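Local structure of adenylate cyclase (Hippeastrum hybrid cultivar, 6YP4) at residues 37-42 against 125-130. The protein acts mainly as a triphosphatase of the CYTH family, probably metal-dependent, although it was named as a putative adenylate cyclase. Residues are numbered along the deposited sequence; the frame is centred on the assembly and turned at random.
Sequences FDTAAG and GEFVCL
Asp-38 and Val-128 form the hydrogen-bonded pair where the end of strand 26-39 meets the start of strand 127-141, antiparallel neighbours in the curled sheet of the CYTH fold. Val-128 N reaches Asp-38 O at 2.7 Å, and Asp-38 N returns a bond to Val-128 O at 3.1 Å. A third, more bent bond, from Ala-40 N to Glu-126 O (137° at the hydrogen), carries the pairing into the type I turn from Thr-39 to Gly-42. The Phe-127 side chain packs against the backbone of Asp-38 and the methyl of Thr-39: CB lies 3.7 Å from Asp-38 O, CG, anti to its own carbonyl carbon (chi1 -82°), is nearly as close to the same oxygen, CD1 comes within 3.4 Å of Asp-38 C, CE1 reaches Asp-38 C and CA, and CE2 and CZ meet Thr-39 CG2. One ring face receives that methyl, a CH-pi contact of 4.2 Å from CG2 to the ring centroid. Trp-111 meets the same ring edge-to-face. Replacing the Phe-127 ring by the methyl of an alanine would probably open a gap beside Thr-39 CG2 and deprive Trp-111 of its aromatic partner. Glu-126 runs alongside Thr-39, pointing the same way, while Thr-39 OG1 bonds to Asp-43 N. Next along the pairing, Phe-37 CE1 packs on Cys-129 CB, and Cys-129 SG approaches the Phe-37 ring obliquely, 4.5 Å from its centroid.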
loop_
_atom_site.group_PDB
_atom_site.type_symbol
_atom_site.label_atom_id
_atom_site.label_comp_id
_atom_site.label_asym_id
_atom_site.label_seq_id
_atom_site.Cartn_x
_atom_site.Cartn_y
_atom_site.Cartn_z
ATOM N N PHE A 37 -4.353 18.901 -13.200
ATOM C CA PHE A 37 -3.727 20.169 -13.555
ATOM C C PHE A 37 -2.996 20.037 -14.882
ATOM O O PHE A 37 -2.534 18.951 -15.242
ATOM C CB PHE A 37 -2.736 20.616 -12.455
ATOM C CG PHE A 37 -3.348 20.709 -11.107
ATOM C CD1 PHE A 37 -3.831 21.924 -10.646
ATOM C CD2 PHE A 37 -3.463 19.577 -10.299
ATOM C CE1 PHE A 37 -4.405 22.022 -9.400
ATOM C CE2 PHE A 37 -4.040 19.658 -9.053
ATOM C CZ PHE A 37 -4.519 20.880 -8.596
ATOM N N ASP A 38 -2.896 21.156 -15.606
ATOM C CA ASP A 38 -2.246 21.212 -16.912
ATOM C C ASP A 38 -2.043 22.684 -17.246
ATOM O O ASP A 38 -2.545 23.569 -16.546
ATOM C CB ASP A 38 -3.081 20.510 -17.990
ATOM C CG ASP A 38 -2.258 20.084 -19.203
ATOM O OD1 ASP A 38 -1.139 20.614 -19.379
ATOM O OD2 ASP A 38 -2.738 19.224 -19.990
ATOM N N THR A 39 -1.286 22.943 -18.311
ATOM C CA THR A 39 -1.210 24.297 -18.841
ATOM C C THR A 39 -2.542 24.687 -19.474
ATOM O O THR A 39 -3.372 23.839 -19.821
ATOM C CB THR A 39 -0.124 24.426 -19.905
ATOM O OG1 THR A 39 -0.421 23.536 -20.997
ATOM C CG2 THR A 39 1.252 24.127 -19.326
ATOM N N ALA A 40 -2.733 25.996 -19.634
ATOM C CA ALA A 40 -3.924 26.483 -20.315
ATOM C C ALA A 40 -4.024 25.907 -21.723
ATOM O O ALA A 40 -5.115 25.543 -22.176
ATOM C CB ALA A 40 -3.913 28.009 -20.342
ATOM N N ALA A 41 -2.888 25.781 -22.413
ATOM C CA ALA A 41 -2.831 25.226 -23.762
ATOM C C ALA A 41 -2.842 23.702 -23.793
ATOM O O ALA A 41 -2.823 23.121 -24.884
ATOM C CB ALA A 41 -1.580 25.733 -24.476
ATOM N N GLY A 42 -2.854 23.043 -22.638
ATOM C CA GLY A 42 -2.916 21.590 -22.594
ATOM C C GLY A 42 -1.646 20.885 -23.025
ATOM O O GLY A 42 -1.719 19.870 -23.729
ATOM N N GLY A 125 3.399 29.521 -13.974
ATOM C CA GLY A 125 2.346 30.518 -14.119
ATOM C C GLY A 125 1.293 30.162 -15.153
ATOM O O GLY A 125 0.240 30.809 -15.203
ATOM N N GLU A 126 1.551 29.139 -15.958
ATOM C CA GLU A 126 0.669 28.678 -17.019
ATOM C C GLU A 126 -0.354 27.653 -16.547
ATOM O O GLU A 126 -1.341 27.404 -17.254
ATOM C CB GLU A 126 1.535 28.064 -18.116
ATOM C CG GLU A 126 2.774 27.435 -17.478
ATOM C CD GLU A 126 3.783 26.906 -18.461
ATOM O OE1 GLU A 126 3.624 27.140 -19.684
ATOM O OE2 GLU A 126 4.745 26.266 -17.989
ATOM N N PHE A 127 -0.156 27.050 -15.378
ATOM C CA PHE A 127 -0.975 25.909 -15.011
ATOM C C PHE A 127 -2.334 26.325 -14.474
ATOM O O PHE A 127 -2.492 27.373 -13.837
ATOM C CB PHE A 127 -0.252 25.027 -14.001
ATOM C CG PHE A 127 0.706 24.102 -14.644
ATOM C CD1 PHE A 127 0.367 22.779 -14.869
ATOM C CD2 PHE A 127 1.930 24.569 -15.091
ATOM C CE1 PHE A 127 1.251 21.927 -15.492
ATOM C CE2 PHE A 127 2.817 23.728 -15.715
ATOM C CZ PHE A 127 2.482 22.406 -15.919
ATOM N N VAL A 128 -3.323 25.469 -14.755
ATOM C CA VAL A 128 -4.710 25.639 -14.347
ATOM C C VAL A 128 -5.223 24.290 -13.851
ATOM O O VAL A 128 -4.685 23.233 -14.193
ATOM C CB VAL A 128 -5.590 26.165 -15.515
ATOM C CG1 VAL A 128 -5.027 27.501 -16.073
ATOM C CG2 VAL A 128 -5.663 25.126 -16.618
ATOM N N CYS A 129 -6.280 24.333 -13.034
ATOM C CA CYS A 129 -6.929 23.118 -12.547
ATOM C C CYS A 129 -7.995 22.676 -13.538
ATOM O O CYS A 129 -8.814 23.487 -13.980
ATOM C CB CYS A 129 -7.557 23.338 -11.165
ATOM S SG CYS A 129 -8.244 21.848 -10.368
ATOM N N LEU A 130 -7.988 21.386 -13.873
ATOM C CA LEU A 130 -8.969 20.790 -14.768
ATOM C C LEU A 130 -10.232 20.338 -14.042
ATOM O O LEU A 130 -11.194 19.946 -14.701
ATOM C CB LEU A 130 -8.342 19.600 -15.517
ATOM C CG LEU A 130 -7.009 19.816 -16.243
ATOM C CD1 LEU A 130 -6.621 18.576 -17.023
ATOM C CD2 LEU A 130 -7.096 21.004 -17.194
#